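Local coordinates for putative carbonic anhydrase (Streptococcus mutans, PDB 3LAS), which probably catalyses the reversible interconversion of carbon dioxide and hydrogencarbonate as a zinc-dependent beta-class carbonic anhydrase, at residues G50-L53 with G54-H57; R65-D68 with D69-R72; I154-V157 with D158-R161. One frame throughout, in Å; residues are numbered along the deposited sequence.

Contact 1: G50-L53 with G54-H57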
# COMPACT_ATOMS: atom_id res chain seq x y z
N GLY A 50 -0.31 -13.71 9.38
CA GLY A 50 0.70 -14.20 10.35
C GLY A 50 2.07 -13.59 10.18
O GLY A 50 3.08 -14.27 10.49
N LEU A 51 2.21 -12.38 9.68
CA LEU A 51 3.54 -11.75 9.44
C LEU A 51 4.14 -11.27 10.70
O LEU A 51 3.57 -10.47 11.43
CB LEU A 51 3.42 -10.56 8.48
CG LEU A 51 2.67 -10.85 7.15
CD1 LEU A 51 2.66 -9.52 6.39
CD2 LEU A 51 3.38 -11.97 6.41
N ALA A 52 5.38 -11.66 10.93
CA ALA A 52 6.25 -10.97 11.90
C ALA A 52 6.81 -9.70 11.28
O ALA A 52 6.89 -9.55 10.04
CB ALA A 52 7.43 -11.89 12.30
N LEU A 53 7.20 -8.73 12.09
CA LEU A 53 7.85 -7.59 11.59
C LEU A 53 9.05 -7.97 10.73
O LEU A 53 9.85 -8.83 11.12
CB LEU A 53 8.24 -6.67 12.78
CG LEU A 53 8.52 -5.21 12.42
CD1 LEU A 53 7.20 -4.53 11.94
CD2 LEU A 53 9.10 -4.44 13.63
N GLY A 54 9.19 -7.39 9.53
CA GLY A 54 10.24 -7.70 8.58
C GLY A 54 9.96 -8.83 7.62
O GLY A 54 10.83 -9.16 6.82
N ASP A 55 8.79 -9.45 7.72
CA ASP A 55 8.55 -10.64 6.88
C ASP A 55 8.29 -10.39 5.43
O ASP A 55 8.84 -11.13 4.58
CB ASP A 55 7.38 -11.49 7.42
CG ASP A 55 7.77 -12.46 8.51
OD1 ASP A 55 8.98 -12.57 8.82
OD2 ASP A 55 6.86 -13.13 9.02
N ALA A 56 7.44 -9.43 5.06
CA ALA A 56 7.00 -9.31 3.65
C ALA A 56 6.75 -7.86 3.28
O ALA A 56 6.28 -7.05 4.13
CB ALA A 56 5.69 -10.07 3.50
N HIS A 57 7.00 -7.51 2.03
CA HIS A 57 6.55 -6.23 1.53
C HIS A 57 5.03 -6.21 1.35
O HIS A 57 4.42 -7.24 0.98
CB HIS A 57 7.20 -5.92 0.13
CG HIS A 57 8.59 -5.42 0.27
ND1 HIS A 57 9.61 -5.71 -0.62
CD2 HIS A 57 9.14 -4.66 1.25
CE1 HIS A 57 10.71 -5.06 -0.26
NE2 HIS A 57 10.47 -4.45 0.92
O HOH W 1 11.04 -11.00 9.82

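Contact 2: R65-D68 with D69-R72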
# COMPACT_ATOMS: atom_id res chain seq x y z
N ARG A 65 -5.29 -3.28 -7.25
CA ARG A 65 -5.18 -3.44 -8.71
C ARG A 65 -3.77 -3.31 -9.20
O ARG A 65 -2.96 -2.54 -8.63
CB ARG A 65 -5.97 -2.38 -9.41
CG ARG A 65 -7.48 -2.30 -8.96
CD ARG A 65 -8.19 -3.64 -8.85
NE ARG A 65 -8.03 -4.60 -9.97
CZ ARG A 65 -8.81 -4.59 -11.04
NH1 ARG A 65 -9.74 -3.67 -11.22
NH2 ARG A 65 -8.58 -5.58 -11.87
N VAL A 66 -3.36 -4.02 -10.21
CA VAL A 66 -2.01 -3.89 -10.74
C VAL A 66 -2.01 -2.70 -11.66
O VAL A 66 -2.91 -2.49 -12.55
CB VAL A 66 -1.59 -5.21 -11.43
CG1 VAL A 66 -0.36 -4.94 -12.32
CG2 VAL A 66 -1.33 -6.26 -10.34
N THR A 67 -1.11 -1.78 -11.40
CA THR A 67 -0.88 -0.48 -12.09
C THR A 67 0.60 -0.33 -12.41
O THR A 67 1.41 -1.13 -11.92
CB THR A 67 -1.30 0.70 -11.18
OG1 THR A 67 -0.39 0.68 -10.04
CG2 THR A 67 -2.80 0.51 -10.68
N ASP A 68 0.95 0.72 -13.12
CA ASP A 68 2.36 1.04 -13.33
C ASP A 68 3.10 1.24 -12.02
O ASP A 68 4.26 0.84 -11.93
CB ASP A 68 2.54 2.28 -14.23
CG ASP A 68 2.15 2.03 -15.69
OD1 ASP A 68 1.99 0.92 -16.14
OD2 ASP A 68 2.06 3.08 -16.40
N ASP A 69 2.49 1.84 -11.01
CA ASP A 69 3.15 2.03 -9.73
C ASP A 69 3.35 0.71 -9.02
O ASP A 69 4.40 0.50 -8.41
CB ASP A 69 2.28 2.98 -8.87
CG ASP A 69 2.96 3.45 -7.61
OD1 ASP A 69 4.20 3.33 -7.45
OD2 ASP A 69 2.25 3.98 -6.73
N VAL A 70 2.40 -0.22 -9.08
CA VAL A 70 2.58 -1.53 -8.47
C VAL A 70 3.72 -2.21 -9.18
O VAL A 70 4.57 -2.79 -8.47
CB VAL A 70 1.28 -2.33 -8.52
CG1 VAL A 70 1.57 -3.79 -8.18
CG2 VAL A 70 0.25 -1.69 -7.55
N ILE A 71 3.82 -2.16 -10.48
CA ILE A 71 4.94 -2.83 -11.20
C ILE A 71 6.24 -2.13 -10.82
O ILE A 71 7.24 -2.81 -10.51
CB ILE A 71 4.68 -2.84 -12.67
CG1 ILE A 71 3.54 -3.84 -12.91
CG2 ILE A 71 5.99 -3.25 -13.40
CD1 ILE A 71 2.88 -3.92 -14.26
N ARG A 72 6.30 -0.78 -10.78
CA ARG A 72 7.50 -0.11 -10.34
C ARG A 72 7.97 -0.61 -8.98
O ARG A 72 9.16 -0.87 -8.74
CB ARG A 72 7.21 1.41 -10.29
CG ARG A 72 8.35 2.27 -9.71
CD ARG A 72 7.88 3.66 -9.38
NE ARG A 72 7.02 3.71 -8.19
CZ ARG A 72 7.44 3.92 -6.95
NH1 ARG A 72 8.71 4.05 -6.59
NH2 ARG A 72 6.54 4.00 -5.97

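Contact 3: I154-V157 with D158-R161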
# COMPACT_ATOMS: atom_id res chain seq x y z
N ILE A 154 -8.60 -14.07 -1.82
CA ILE A 154 -9.67 -13.13 -1.37
C ILE A 154 -9.75 -13.14 0.11
O ILE A 154 -9.78 -14.24 0.73
CB ILE A 154 -11.00 -13.52 -1.99
CG1 ILE A 154 -10.97 -13.22 -3.48
CG2 ILE A 154 -12.13 -12.63 -1.38
CD1 ILE A 154 -12.17 -13.81 -4.27
N TYR A 155 -9.68 -11.98 0.72
CA TYR A 155 -9.89 -11.78 2.16
C TYR A 155 -11.38 -11.44 2.40
O TYR A 155 -11.93 -10.51 1.77
CB TYR A 155 -9.02 -10.58 2.60
CG TYR A 155 -9.20 -10.22 4.07
CD1 TYR A 155 -9.93 -9.05 4.40
CD2 TYR A 155 -8.70 -11.02 5.10
CE1 TYR A 155 -10.07 -8.69 5.76
CE2 TYR A 155 -8.87 -10.68 6.42
CZ TYR A 155 -9.54 -9.54 6.75
OH TYR A 155 -9.71 -9.26 8.09
N ASP A 156 -12.01 -12.15 3.35
CA ASP A 156 -13.42 -11.86 3.72
C ASP A 156 -13.37 -10.88 4.88
O ASP A 156 -12.92 -11.24 5.99
CB ASP A 156 -14.07 -13.17 4.10
CG ASP A 156 -15.51 -13.02 4.43
OD1 ASP A 156 -16.29 -13.91 4.03
OD2 ASP A 156 -15.93 -12.05 5.10
N VAL A 157 -13.82 -9.65 4.66
CA VAL A 157 -13.69 -8.62 5.70
C VAL A 157 -14.56 -8.93 6.90
O VAL A 157 -14.29 -8.39 7.96
CB VAL A 157 -14.05 -7.18 5.22
CG1 VAL A 157 -13.01 -6.69 4.19
CG2 VAL A 157 -15.47 -7.09 4.61
N ASP A 158 -15.58 -9.75 6.79
CA ASP A 158 -16.44 -10.07 7.95
C ASP A 158 -15.90 -11.19 8.78
O ASP A 158 -16.23 -11.26 9.96
CB ASP A 158 -17.90 -10.34 7.51
CG ASP A 158 -18.60 -9.10 7.01
OD1 ASP A 158 -18.06 -8.00 7.00
OD2 ASP A 158 -19.81 -9.30 6.74
N THR A 159 -15.09 -12.08 8.22
CA THR A 159 -14.66 -13.30 8.98
C THR A 159 -13.16 -13.31 9.24
O THR A 159 -12.70 -14.07 10.11
CB THR A 159 -15.03 -14.55 8.33
OG1 THR A 159 -14.29 -14.61 7.09
CG2 THR A 159 -16.55 -14.64 8.02
N GLY A 160 -12.39 -12.55 8.44
CA GLY A 160 -10.93 -12.61 8.57
C GLY A 160 -10.32 -13.67 7.67
O GLY A 160 -9.10 -13.76 7.62
N ARG A 161 -11.11 -14.47 6.97
CA ARG A 161 -10.54 -15.63 6.21
C ARG A 161 -9.89 -15.19 4.91
O ARG A 161 -10.43 -14.29 4.17
CB ARG A 161 -11.69 -16.58 5.85
CG ARG A 161 -11.22 -17.86 5.17
CD ARG A 161 -12.43 -18.68 4.73
NE ARG A 161 -13.06 -18.01 3.58
CZ ARG A 161 -14.22 -18.36 3.08
NH1 ARG A 161 -14.92 -19.33 3.67
NH2 ARG A 161 -14.72 -17.71 2.07
O HOH W 2 -12.18 -15.62 2.02
O HOH W 3 -15.26 -16.49 5.37
O HOH W 4 -16.04 -5.91 7.97

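Contact 1: G50-L53 with G54-H57
A type II beta turn from Ala52 to Asp55 carries the chain from the end of helix 45-49 into strand 56-61. The turn is closed by Asp55 N, which donates to Ala52 O at 3.0 Å, and the Asp55 side chain folds back over the same residue: Ala52 N gives its hydrogen to Asp55 OD2 at 2.8 Å. That N-H comes from above the carboxylate plane, 64° out of it. Ala52 CB also lies against the carboxylate, 3.6 Å from Asp55 OD2. The other oxygen is held through a water that donates to both Asp55 OD1 and Leu53 O, each at 2.8 Å. Gly54 occupies the third position of the turn with phi 88°, where a side chain would collide with Leu53 O. Beside these polar bonds, Leu51 reaches out with CG anti to its carbonyl carbon (chi1 -52°), bringing CD2 4.2 Å from Ala56 CB and the same distance from Asp55 CB. Gly50, with positive phi, is the C-prime residue of the Schellman motif ending helix 45-49. Leu51 and Ala56 both pack on Ile35 of strand 33-38, Leu53 leans on Tyr16 and His20 of helix 5-20, and Phe9 and Arg42 of the second subunit pack on Leu51 and Leu53 respectively.

Contact 2: R65-D68 with D69-R72
Thr67 is the N-cap of helix 68-80: its OG1 takes the hydrogen of Val70 N in a nearly straight bond of 3.1 Å. The hydroxyl is placed for this by standing between its own backbone N and carbonyl carbon (chi1 66°). It is also bonded to Asp69 of the second subunit, which ties the cap to the dimer interface. The first helical backbone bonds follow, Ile71 N to Thr67 O at 3.0 Å and Arg72 N to Asp68 O at 2.8 Å.

Within the first turn, Arg72 holds Asp69 side-on. Two of the guanidinium nitrogens, NE and NH2, converge on a single oxygen: Arg72 NE lies 2.9 Å and Arg72 NH2 2.8 Å from Asp69 OD1, which sits only 6° out of the guanidinium plane. Arg72 NH2 is met by the syn lone pair of Asp69 OD1, while Arg72 NE lies nearly along the C-O axis. A bend at chi3 of Arg72 (73°) turns the guanidinium back to the carboxylate. The second oxygen, Asp69 OD2, accepts from Thr67 and Asn61 of the second subunit, and Arg72 also bonds to backbone oxygens of Phe121 and Ala62 there, so this salt bridge belongs to the same interface.

In the lead-in to the helix, the Arg65 side chain ends in salt bridges with Asp134 and Glu133, about 8 Å from the bound zinc. On the apolar side, Val66 packs on Leu137 and Leu138 of helix 127-140 and meets Ile71 at about a right angle. Val66 CG1 rests 3.9 Å from Ile71 CD1.

Contact 3: I154-V157 with D158-R161
The tight loop joining strand 149-155 to the antiparallel strand 162-164 is a hairpin connection whose bonds gather on Asp156. Asp156 N donates to Arg161 O at 2.8 Å, closing the hairpin, and Asp156 O receives two donors from the far side of the loop. Gly160 N approaches it nearly along the C=O axis at 2.8 Å, while Thr159 N comes from above the carbonyl plane at 3.2 Å. With CG anti to the backbone N (chi1 -177°), the Asp156 carboxylate bends over the turn, and OD2 accepts from Asp158 N at 2.9 Å and weakly from Thr159 N. The Thr159 hydroxyl lies against this side chain, OG1 being 3.3 Å from Asp156 CB, and accepts from Arg161 N in an ST turn. A water links Thr159 OG1 to Asp156 OD1 and sits over one face of the Arg161 guanidinium. Gly160 takes a positive phi of 90°, which suits glycine, and its bare backbone lies beside the Tyr155 ring: Tyr155 CE2 is 3.3 Å from Gly160 O, and Tyr155 OH is 3.6 Å from Gly160 CA. A second water bridges Ile154 O and Arg161 NE.

Tyr155 makes backbone hydrogen bonds with His90 and Thr92, and its side chain packs on Leu89 and His91 of strand 85-91. Val157 also touches the zinc ligand His91, placing the loop beside the metal site. From the second subunit, Tyr16 packs on Tyr155, Val17 on Arg161, Thr22 on Thr159 and His24 on Asp158, while Ile154 leans on helix 127-140.

The three contacts come in series along the chain, and none touches another. Contact 1 leads into strand 56-61, an outermost strand of the sheet within this chain, and contact 2 opens the next helix, 68-80; their centres are about 21 Å apart. Contact 3 joins the last two strands at the opposite edge of the same sheet, about 19 Å from contact 1 and about 24 Å from contact 2, centre to centre, with contacts 2 and 3 on opposite sides of the chain's centre. All three also meet the second subunit, so these connections of the mixed sheet contribute to the dimer interface, and contacts 2 and 3 lie near the zinc.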